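Local structure of CYTH domain-containing protein (Pyrococcus furiosus, 1YEM) at residues R35-E40 with R53-H58; Y64-E69 with E80-I85; K108-Y113 with E121-E126. The protein is of unknown function but belongs to the CYTH superfamily, whose class IV adenylate cyclases and thiamine triphosphatases act on triphosphate-bearing substrates. All coordinates share one frame; numbering follows the deposited sequence.

From the N terminus, contact 1 closes the first of three hairpins in this antiparallel barrel, bringing strand 50-57 back against strand 32-44. Contact 2 follows, joining strands 62-70 and 77-85, and contact 3 closes the hairpin of strands 102-115 and 118-125. They come in series, without nesting or crossing. Sheet order differs from chain order: strand 62-70 borders 50-57, so contacts 1 and 2 touch, whereas strand 102-115 runs on the far side of 32-44 and links contact 3 to contact 1. Contacts 2 and 3, with centres about 19 Å apart, do not touch.

Contact 1 (R35-E40 with R53-H58); sequences RYEEQE and RIRGVH
The antiparallel beta hairpin of strands 32-44 and 50-57, part of a closed barrel, pairs Q39 with V57 and E40 with G56. E40 and G56 exchange two backbone hydrogen bonds, E40 N to G56 O at 2.9 Å and G56 N to E40 O at 2.8 Å. The axes are inclined at 144°, and at the end away from the hairpin turn the bond from H58 N to E38 O, 3.1 Å, is weak. On the face bearing Q39 and V57, the Q39 amide stacks over the R55 guanidinium with the planes 16° apart. Q39 NE2 comes 3.3 Å from R55 NH2, two donors with no hydrogen bond. The amide is held instead by its own strand, through a nearly straight 2.7 Å bond from Q39 NE2 to E37 OE2. R53 NH1 lies over the opposite face of the R55 guanidinium, while D41 provides R55 with a salt bridge, probably easing the repulsion. V57, its CG1 anti to the backbone N, sets that methyl 3.7 Å from E37 CB, with V57 CG2 beside E37 OE2. Such a polar, charge-rich sheet face is consistent with the inner wall of the tunnel barrel that characterises CYTH proteins.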
loop_
_atom_site.group_PDB
_atom_site.type_symbol
_atom_site.label_atom_id
_atom_site.label_comp_id
_atom_site.label_asym_id
_atom_site.label_seq_id
_atom_site.Cartn_x
_atom_site.Cartn_y
_atom_site.Cartn_z
ATOM N N ARG B 35 15.849 0.692 -17.594
ATOM C CA ARG B 35 16.125 1.011 -16.201
ATOM C C ARG B 35 16.797 -0.107 -15.429
ATOM O O ARG B 35 16.847 -1.242 -15.869
ATOM C CB ARG B 35 14.836 1.458 -15.473
ATOM C CG ARG B 35 13.884 0.356 -15.149
ATOM N N TYR B 36 17.303 0.264 -14.255
ATOM C CA TYR B 36 18.051 -0.618 -13.370
ATOM C C TYR B 36 17.457 -0.521 -11.971
ATOM O O TYR B 36 17.225 0.584 -11.462
ATOM C CB TYR B 36 19.533 -0.193 -13.348
ATOM C CG TYR B 36 20.342 -0.869 -12.280
ATOM C CD1 TYR B 36 20.675 -2.208 -12.390
ATOM C CD2 TYR B 36 20.759 -0.169 -11.142
ATOM C CE1 TYR B 36 21.408 -2.847 -11.402
ATOM C CE2 TYR B 36 21.501 -0.792 -10.143
ATOM C CZ TYR B 36 21.825 -2.135 -10.279
ATOM O OH TYR B 36 22.569 -2.770 -9.311
ATOM N N GLU B 37 17.231 -1.664 -11.345
ATOM C CA GLU B 37 16.620 -1.706 -10.027
ATOM C C GLU B 37 17.302 -2.695 -9.140
ATOM O O GLU B 37 17.455 -3.851 -9.515
ATOM C CB GLU B 37 15.153 -2.110 -10.133
ATOM C CG GLU B 37 14.275 -1.072 -10.816
ATOM C CD GLU B 37 12.767 -1.337 -10.648
ATOM O OE1 GLU B 37 11.980 -0.529 -11.177
ATOM O OE2 GLU B 37 12.376 -2.335 -9.997
ATOM N N GLU B 38 17.700 -2.241 -7.949
ATOM C CA GLU B 38 18.107 -3.143 -6.877
ATOM C C GLU B 38 16.880 -3.385 -6.015
ATOM O O GLU B 38 16.462 -2.511 -5.276
ATOM C CB GLU B 38 19.245 -2.539 -6.052
ATOM C CG GLU B 38 20.494 -2.252 -6.860
ATOM C CD GLU B 38 21.460 -1.316 -6.151
ATOM O OE1 GLU B 38 22.422 -0.844 -6.808
ATOM O OE2 GLU B 38 21.259 -1.047 -4.949
ATOM N N GLN B 39 16.316 -4.582 -6.119
ATOM C CA GLN B 39 15.021 -4.873 -5.534
ATOM C C GLN B 39 15.129 -5.767 -4.340
ATOM O O GLN B 39 15.929 -6.684 -4.320
ATOM C CB GLN B 39 14.108 -5.557 -6.555
ATOM C CG GLN B 39 13.922 -4.790 -7.854
ATOM C CD GLN B 39 13.259 -5.632 -8.930
ATOM O OE1 GLN B 39 13.348 -6.846 -8.914
ATOM N NE2 GLN B 39 12.590 -4.988 -9.854
ATOM N N GLU B 40 14.293 -5.489 -3.346
ATOM C CA GLU B 40 14.071 -6.387 -2.233
ATOM C C GLU B 40 12.584 -6.692 -2.200
ATOM O O GLU B 40 11.758 -5.782 -2.104
ATOM C CB GLU B 40 14.508 -5.759 -0.919
ATOM C CG GLU B 40 14.376 -6.729 0.253
ATOM C CD GLU B 40 14.612 -6.082 1.608
ATOM O OE1 GLU B 40 14.290 -6.735 2.624
ATOM O OE2 GLU B 40 15.110 -4.939 1.669
ATOM N N ARG B 53 3.208 -9.235 -2.572
ATOM C CA ARG B 53 4.550 -8.821 -2.174
ATOM C C ARG B 53 4.717 -7.318 -2.080
ATOM O O ARG B 53 4.049 -6.544 -2.787
ATOM C CB ARG B 53 5.626 -9.386 -3.129
ATOM C CG ARG B 53 5.638 -8.787 -4.517
ATOM C CD ARG B 53 7.035 -8.672 -5.084
ATOM N NE ARG B 53 7.043 -9.111 -6.476
ATOM C CZ ARG B 53 6.631 -8.390 -7.516
ATOM N NH1 ARG B 53 6.204 -7.147 -7.374
ATOM N NH2 ARG B 53 6.675 -8.917 -8.715
ATOM N N ILE B 54 5.622 -6.925 -1.189
ATOM C CA ILE B 54 6.067 -5.552 -1.064
ATOM C C ILE B 54 7.471 -5.508 -1.648
ATOM O O ILE B 54 8.322 -6.313 -1.283
ATOM C CB ILE B 54 6.105 -5.075 0.420
ATOM C CG1 ILE B 54 4.761 -5.356 1.128
ATOM C CG2 ILE B 54 6.446 -3.601 0.509
ATOM C CD1 ILE B 54 3.537 -4.896 0.384
ATOM N N ARG B 55 7.697 -4.579 -2.559
ATOM C CA ARG B 55 8.988 -4.435 -3.193
ATOM C C ARG B 55 9.565 -3.113 -2.802
ATOM O O ARG B 55 8.892 -2.100 -2.928
ATOM C CB ARG B 55 8.863 -4.499 -4.745
ATOM C CG ARG B 55 10.151 -4.042 -5.526
ATOM C CD ARG B 55 10.067 -4.366 -7.043
ATOM N NE ARG B 55 10.073 -5.805 -7.256
ATOM C CZ ARG B 55 9.722 -6.427 -8.380
ATOM N NH1 ARG B 55 9.738 -7.760 -8.424
ATOM N NH2 ARG B 55 9.371 -5.755 -9.446
ATOM N N GLY B 56 10.827 -3.122 -2.370
ATOM C CA GLY B 56 11.600 -1.889 -2.222
ATOM C C GLY B 56 12.700 -1.815 -3.267
ATOM O O GLY B 56 13.336 -2.802 -3.551
ATOM N N VAL B 57 12.894 -0.642 -3.855
ATOM C CA VAL B 57 13.923 -0.425 -4.873
ATOM C C VAL B 57 14.935 0.594 -4.324
ATOM O O VAL B 57 14.777 1.816 -4.500
ATOM C CB VAL B 57 13.324 0.076 -6.225
ATOM C CG1 VAL B 57 14.417 0.168 -7.283
ATOM C CG2 VAL B 57 12.206 -0.844 -6.713
ATOM N N HIS B 58 15.970 0.068 -3.666
ATOM C CA HIS B 58 16.974 0.871 -2.941
ATOM C C HIS B 58 17.544 2.021 -3.746
ATOM O O HIS B 58 17.512 3.165 -3.307
ATOM C CB HIS B 58 18.126 -0.031 -2.462
ATOM C CG HIS B 58 19.143 0.682 -1.625
ATOM N ND1 HIS B 58 20.446 0.882 -2.042
ATOM C CD2 HIS B 58 19.046 1.262 -0.401
ATOM C CE1 HIS B 58 21.105 1.550 -1.109
ATOM N NE2 HIS B 58 20.277 1.793 -0.106
#

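Contact 2 (Y64-E69 with E80-I85); sequences YLTFKE and EVEFEI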
loop_
_atom_site.group_PDB
_atom_site.type_symbol
_atom_site.label_atom_id
_atom_site.label_comp_id
_atom_site.label_asym_id
_atom_site.label_seq_id
_atom_site.Cartn_x
_atom_site.Cartn_y
_atom_site.Cartn_z
ATOM N N TYR B 64 6.712 -0.504 -3.723
ATOM C CA TYR B 64 5.523 -0.963 -4.410
ATOM C C TYR B 64 4.867 -2.055 -3.645
ATOM O O TYR B 64 5.514 -2.782 -2.938
ATOM C CB TYR B 64 5.876 -1.491 -5.805
ATOM C CG TYR B 64 6.578 -0.465 -6.628
ATOM C CD1 TYR B 64 7.960 -0.331 -6.563
ATOM C CD2 TYR B 64 5.861 0.401 -7.452
ATOM C CE1 TYR B 64 8.622 0.634 -7.309
ATOM C CE2 TYR B 64 6.504 1.369 -8.204
ATOM C CZ TYR B 64 7.893 1.482 -8.125
ATOM O OH TYR B 64 8.555 2.442 -8.846
ATOM N N LEU B 65 3.561 -2.136 -3.802
ATOM C CA LEU B 65 2.776 -3.236 -3.328
ATOM C C LEU B 65 2.208 -3.900 -4.565
ATOM O O LEU B 65 1.624 -3.228 -5.413
ATOM C CB LEU B 65 1.655 -2.735 -2.431
ATOM C CG LEU B 65 0.797 -3.816 -1.746
ATOM C CD1 LEU B 65 0.236 -3.298 -0.421
ATOM C CD2 LEU B 65 -0.341 -4.302 -2.658
ATOM N N THR B 66 2.403 -5.211 -4.680
ATOM C CA THR B 66 1.979 -5.947 -5.869
ATOM C C THR B 66 1.129 -7.156 -5.493
ATOM O O THR B 66 1.473 -7.908 -4.586
ATOM C CB THR B 66 3.194 -6.422 -6.688
ATOM O OG1 THR B 66 4.038 -5.300 -6.989
ATOM C CG2 THR B 66 2.754 -7.080 -7.990
ATOM N N PHE B 67 0.004 -7.305 -6.175
ATOM C CA PHE B 67 -0.821 -8.503 -6.068
ATOM C C PHE B 67 -0.902 -9.140 -7.451
ATOM O O PHE B 67 -1.112 -8.440 -8.423
ATOM C CB PHE B 67 -2.230 -8.159 -5.561
ATOM C CG PHE B 67 -3.214 -9.273 -5.721
ATOM C CD1 PHE B 67 -3.379 -10.220 -4.724
ATOM C CD2 PHE B 67 -3.963 -9.396 -6.888
ATOM C CE1 PHE B 67 -4.278 -11.274 -4.890
ATOM C CE2 PHE B 67 -4.856 -10.439 -7.056
ATOM C CZ PHE B 67 -5.018 -11.375 -6.061
ATOM N N LYS B 68 -0.714 -10.456 -7.526
ATOM C CA LYS B 68 -0.890 -11.192 -8.784
ATOM C C LYS B 68 -1.819 -12.387 -8.637
ATOM O O LYS B 68 -1.875 -13.011 -7.588
ATOM C CB LYS B 68 0.451 -11.714 -9.330
ATOM C CG LYS B 68 1.443 -10.667 -9.729
ATOM C CD LYS B 68 2.587 -11.302 -10.483
ATOM C CE LYS B 68 3.766 -10.351 -10.663
ATOM N NZ LYS B 68 4.906 -11.049 -11.313
ATOM N N GLU B 69 -2.534 -12.695 -9.711
ATOM C CA GLU B 69 -3.146 -14.008 -9.883
ATOM C C GLU B 69 -2.398 -14.757 -10.964
ATOM O O GLU B 69 -2.311 -14.297 -12.110
ATOM C CB GLU B 69 -4.625 -13.897 -10.257
ATOM C CG GLU B 69 -5.559 -13.947 -9.059
ATOM C CD GLU B 69 -6.889 -13.274 -9.338
ATOM O OE1 GLU B 69 -7.480 -13.591 -10.401
ATOM O OE2 GLU B 69 -7.332 -12.431 -8.502
ATOM N N GLU B 80 -2.043 -8.862 -12.790
ATOM C CA GLU B 80 -1.316 -8.094 -11.789
ATOM C C GLU B 80 -2.009 -6.778 -11.455
ATOM O O GLU B 80 -2.479 -6.077 -12.341
ATOM C CB GLU B 80 0.119 -7.825 -12.273
ATOM C CG GLU B 80 0.901 -6.853 -11.376
ATOM C CD GLU B 80 2.381 -6.778 -11.709
ATOM O OE1 GLU B 80 3.118 -6.126 -10.951
ATOM O OE2 GLU B 80 2.810 -7.364 -12.725
ATOM N N VAL B 81 -2.055 -6.453 -10.163
ATOM C CA VAL B 81 -2.404 -5.102 -9.716
ATOM C C VAL B 81 -1.273 -4.585 -8.836
ATOM O O VAL B 81 -0.909 -5.231 -7.842
ATOM C CB VAL B 81 -3.722 -5.054 -8.878
ATOM C CG1 VAL B 81 -4.150 -3.610 -8.677
ATOM C CG2 VAL B 81 -4.821 -5.821 -9.551
ATOM N N GLU B 82 -0.721 -3.429 -9.185
ATOM C CA GLU B 82 0.287 -2.818 -8.339
ATOM C C GLU B 82 0.231 -1.287 -8.301
ATOM O O GLU B 82 -0.279 -0.628 -9.202
ATOM C CB GLU B 82 1.687 -3.317 -8.717
ATOM C CG GLU B 82 2.433 -2.500 -9.715
ATOM C CD GLU B 82 3.878 -2.970 -9.885
ATOM O OE1 GLU B 82 4.239 -4.068 -9.377
ATOM O OE2 GLU B 82 4.664 -2.235 -10.533
ATOM N N PHE B 83 0.749 -0.743 -7.218
ATOM C CA PHE B 83 0.818 0.691 -7.037
ATOM C C PHE B 83 1.970 0.990 -6.115
ATOM O O PHE B 83 2.432 0.130 -5.351
ATOM C CB PHE B 83 -0.499 1.252 -6.447
ATOM C CG PHE B 83 -0.973 0.535 -5.212
ATOM C CD1 PHE B 83 -0.621 0.976 -3.963
ATOM C CD2 PHE B 83 -1.772 -0.596 -5.314
ATOM C CE1 PHE B 83 -1.047 0.295 -2.812
ATOM C CE2 PHE B 83 -2.215 -1.263 -4.180
ATOM C CZ PHE B 83 -1.847 -0.817 -2.930
ATOM N N GLU B 84 2.424 2.217 -6.196
ATOM C CA GLU B 84 3.489 2.694 -5.369
ATOM C C GLU B 84 3.002 2.929 -3.948
ATOM O O GLU B 84 1.830 3.272 -3.719
ATOM C CB GLU B 84 4.028 4.001 -5.945
ATOM C CG GLU B 84 5.438 4.303 -5.548
ATOM C CD GLU B 84 6.007 5.484 -6.307
ATOM O OE1 GLU B 84 5.552 5.735 -7.445
ATOM O OE2 GLU B 84 6.912 6.147 -5.759
ATOM N N ILE B 85 3.911 2.741 -3.002
ATOM C CA ILE B 85 3.670 3.077 -1.616
ATOM C C ILE B 85 4.806 3.974 -1.116
ATOM O O ILE B 85 5.893 4.020 -1.716
ATOM C CB ILE B 85 3.520 1.820 -0.725
ATOM C CG1 ILE B 85 4.843 1.057 -0.644
ATOM C CG2 ILE B 85 2.396 0.949 -1.260
ATOM C CD1 ILE B 85 4.747 -0.340 -0.039
#
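Y64 to K68 pair residue by residue with E84 to E80, the strand axes 4.7 Å apart and 164° from parallel. L65 with F83 and F67 with V81 are the hydrogen-bonded pairs, each contributing two bonds. The tighter pair has F67 N at 2.8 Å from V81 O, whereas F83 N reaches L65 O at 3.2 Å. Side chains then alternate between a polar and an apolar face, the principle by which one strand pair can serve two different environments. On the polar face T66 and E82 lie side by side, and the T66 hydroxyl OG1 donates to E82 OE1 at 2.7 Å, reaching that oxygen on its anti side and 31° out of the carboxylate plane. The T66 methyl CG2 meets E80 OE1. This same oxygen comes within 2.8 Å of E82 OE1, two acceptors that share no hydrogen bond. K68 runs alongside E80, but K68 NZ stays 4.5 Å from E80 OE2, beyond a salt bridge; K68 has F78 as a cation-pi partner. At the other end of this face the Y64 ring lies against E84, its CE2 near E84 CG. On the apolar face F83 takes the crowded position between backbone N and carbonyl carbon (chi1 51°), which turns its ring toward L65. L65 CB then lies over one ring face, off-centre, and L65 CD2 meets F83 CZ at 3.8 Å. I85 CG2 adds a contact to L65 CB at 3.9 Å. Beyond the hairpin, strand 50-57 borders 62-70 and strand 10-17 borders 77-85. Helix 88-97 covers part of the apolar face, with F95 on L65 and A91 on I85. The second subunit packs there too, bringing its V94 to L65, R97 to F67, E93 to V81 and A91 to F83.

Contact 3 (K108-Y113 with E121-E126); sequences KKRWVY and EVNRVE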
loop_
_atom_site.group_PDB
_atom_site.type_symbol
_atom_site.label_atom_id
_atom_site.label_comp_id
_atom_site.label_asym_id
_atom_site.label_seq_id
_atom_site.Cartn_x
_atom_site.Cartn_y
_atom_site.Cartn_z
ATOM N N LYS B 108 17.398 -9.096 -5.603
ATOM C CA LYS B 108 17.864 -9.253 -6.955
ATOM C C LYS B 108 18.180 -7.902 -7.554
ATOM O O LYS B 108 17.644 -6.877 -7.125
ATOM C CB LYS B 108 16.835 -10.035 -7.809
ATOM C CG LYS B 108 15.485 -9.327 -8.061
ATOM C CD LYS B 108 14.361 -10.346 -8.555
ATOM C CE LYS B 108 13.107 -9.603 -9.080
ATOM N NZ LYS B 108 11.952 -10.474 -9.421
ATOM N N LYS B 109 19.108 -7.915 -8.504
ATOM C CA LYS B 109 19.378 -6.788 -9.390
ATOM C C LYS B 109 18.708 -7.072 -10.733
ATOM O O LYS B 109 18.719 -8.222 -11.229
ATOM C CB LYS B 109 20.874 -6.619 -9.598
ATOM C CG LYS B 109 21.628 -6.248 -8.337
ATOM C CD LYS B 109 23.144 -6.198 -8.557
ATOM C CE LYS B 109 23.893 -6.171 -7.207
ATOM N NZ LYS B 109 25.228 -5.509 -7.284
ATOM N N ARG B 110 18.125 -6.038 -11.325
ATOM C CA ARG B 110 17.415 -6.198 -12.562
ATOM C C ARG B 110 17.688 -5.071 -13.523
ATOM O O ARG B 110 17.563 -3.916 -13.160
ATOM C CB ARG B 110 15.929 -6.273 -12.305
ATOM C CG ARG B 110 15.110 -6.053 -13.559
ATOM C CD ARG B 110 13.696 -6.024 -13.264
ATOM N NE ARG B 110 13.251 -7.336 -12.933
ATOM C CZ ARG B 110 12.018 -7.606 -12.513
ATOM N NH1 ARG B 110 11.693 -8.872 -12.226
ATOM N NH2 ARG B 110 11.111 -6.614 -12.384
ATOM N N TRP B 111 18.050 -5.433 -14.759
ATOM C CA TRP B 111 18.190 -4.485 -15.855
ATOM C C TRP B 111 17.046 -4.731 -16.802
ATOM O O TRP B 111 16.824 -5.854 -17.227
ATOM C CB TRP B 111 19.489 -4.707 -16.623
ATOM C CG TRP B 111 20.762 -4.348 -15.885
ATOM C CD1 TRP B 111 21.481 -3.192 -16.002
ATOM C CD2 TRP B 111 21.464 -5.167 -14.953
ATOM N NE1 TRP B 111 22.596 -3.245 -15.200
ATOM C CE2 TRP B 111 22.606 -4.447 -14.541
ATOM C CE3 TRP B 111 21.241 -6.446 -14.422
ATOM C CZ2 TRP B 111 23.515 -4.956 -13.617
ATOM C CZ3 TRP B 111 22.150 -6.954 -13.505
ATOM C CH2 TRP B 111 23.272 -6.205 -13.107
ATOM N N VAL B 112 16.305 -3.677 -17.110
ATOM C CA VAL B 112 15.207 -3.759 -18.044
ATOM C C VAL B 112 15.667 -3.209 -19.396
ATOM O O VAL B 112 16.178 -2.090 -19.480
ATOM C CB VAL B 112 13.987 -2.993 -17.526
ATOM C CG1 VAL B 112 12.826 -3.112 -18.508
ATOM C CG2 VAL B 112 13.576 -3.517 -16.137
ATOM N N TYR B 113 15.510 -4.031 -20.438
ATOM C CA TYR B 113 15.755 -3.643 -21.829
ATOM C C TYR B 113 14.465 -3.782 -22.621
ATOM O O TYR B 113 13.571 -4.510 -22.221
ATOM C CB TYR B 113 16.840 -4.519 -22.451
ATOM C CG TYR B 113 18.193 -4.287 -21.833
ATOM C CD1 TYR B 113 19.028 -3.283 -22.307
ATOM C CD2 TYR B 113 18.636 -5.061 -20.750
ATOM C CE1 TYR B 113 20.262 -3.054 -21.736
ATOM C CE2 TYR B 113 19.872 -4.839 -20.173
ATOM C CZ TYR B 113 20.678 -3.840 -20.662
ATOM O OH TYR B 113 21.903 -3.609 -20.087
ATOM N N GLU B 121 14.001 -8.644 -19.071
ATOM C CA GLU B 121 14.380 -8.344 -17.702
ATOM C C GLU B 121 15.493 -9.255 -17.290
ATOM O O GLU B 121 15.276 -10.418 -16.994
ATOM C CB GLU B 121 13.190 -8.492 -16.761
ATOM C CG GLU B 121 12.033 -7.603 -17.135
ATOM C CD GLU B 121 10.917 -7.663 -16.146
ATOM O OE1 GLU B 121 10.782 -8.683 -15.429
ATOM O OE2 GLU B 121 10.156 -6.687 -16.076
ATOM N N VAL B 122 16.693 -8.709 -17.270
ATOM C CA VAL B 122 17.872 -9.451 -16.873
ATOM C C VAL B 122 18.004 -9.387 -15.343
ATOM O O VAL B 122 18.206 -8.325 -14.778
ATOM C CB VAL B 122 19.124 -8.883 -17.562
ATOM C CG1 VAL B 122 20.318 -9.773 -17.320
ATOM C CG2 VAL B 122 18.864 -8.726 -19.084
ATOM N N ASN B 123 17.884 -10.545 -14.701
ATOM C CA ASN B 123 17.883 -10.660 -13.248
ATOM C C ASN B 123 19.064 -11.436 -12.695
ATOM O O ASN B 123 19.349 -12.566 -13.120
ATOM C CB ASN B 123 16.610 -11.355 -12.787
ATOM C CG ASN B 123 15.396 -10.585 -13.134
ATOM O OD1 ASN B 123 14.944 -9.786 -12.352
ATOM N ND2 ASN B 123 14.881 -10.780 -14.336
ATOM N N ARG B 124 19.737 -10.823 -11.727
ATOM C CA ARG B 124 20.741 -11.500 -10.935
ATOM C C ARG B 124 20.188 -11.621 -9.517
ATOM O O ARG B 124 20.074 -10.635 -8.792
ATOM C CB ARG B 124 22.051 -10.719 -10.970
ATOM C CG ARG B 124 23.078 -11.203 -9.998
ATOM C CD ARG B 124 24.478 -10.886 -10.489
ATOM N NE ARG B 124 25.024 -11.986 -11.304
ATOM C CZ ARG B 124 26.247 -12.002 -11.802
ATOM N NH1 ARG B 124 27.058 -10.993 -11.585
ATOM N NH2 ARG B 124 26.651 -13.034 -12.519
ATOM N N VAL B 125 19.851 -12.839 -9.144
ATOM C CA VAL B 125 19.056 -13.111 -7.960
ATOM C C VAL B 125 19.937 -13.777 -6.911
ATOM O O VAL B 125 20.425 -14.908 -7.122
ATOM C CB VAL B 125 17.851 -14.020 -8.320
ATOM C CG1 VAL B 125 16.945 -14.244 -7.114
ATOM C CG2 VAL B 125 17.047 -13.406 -9.488
ATOM N N GLU B 126 20.158 -13.065 -5.802
ATOM C CA GLU B 126 20.987 -13.553 -4.695
ATOM C C GLU B 126 20.607 -14.973 -4.263
ATOM O O GLU B 126 19.442 -15.253 -3.984
ATOM C CB GLU B 126 20.857 -12.635 -3.483
ATOM C CG GLU B 126 21.761 -11.424 -3.492
ATOM C CD GLU B 126 21.809 -10.731 -2.136
ATOM O OE1 GLU B 126 22.211 -9.549 -2.085
ATOM O OE2 GLU B 126 21.434 -11.361 -1.112
#
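R110 leaves its strand with CG anti to the backbone N (chi1 164°) and bends at chi3 (-71°), swinging its guanidinium across to N123 and E121. Both partners have CG beside their backbone N, but they use different parts of the cation. N123 OD1 approaches the edge, accepting R110 NE at 3.0 Å and, weakly, R110 NH1; the amide plane stands almost perpendicular to the guanidinium, at 85°. E121 comes over a face instead. E121 OE1 sits above the centre of the group, 3.3 Å from R110 NH1, in a salt bridge that rests on charge alone, no N-H pointing at the oxygen. K108 extends along the sheet face that bears R110 and N123, its CB 3.8 Å from V125 CG2. On the sheet face of W111 and V122, the indole edge meets the backbone, with W111 CE3 3.6 Å from V122 O, which also accepts W111 N at 2.9 Å. V122 CG2 touches Y113 CD2 at 4.0 Å, and helix 19-29 packs here, L19 on V122 and L23 and L26 on Y113. The strands 102-115 and 118-125 thus present two chemistries. An arginine bound at its edge and stacked on its face is probably restricted in tilt and rotation, and a carboxylate above it would partly offset a positive charge that also lies close to R55, as might be expected in a tunnel suited to polyanions.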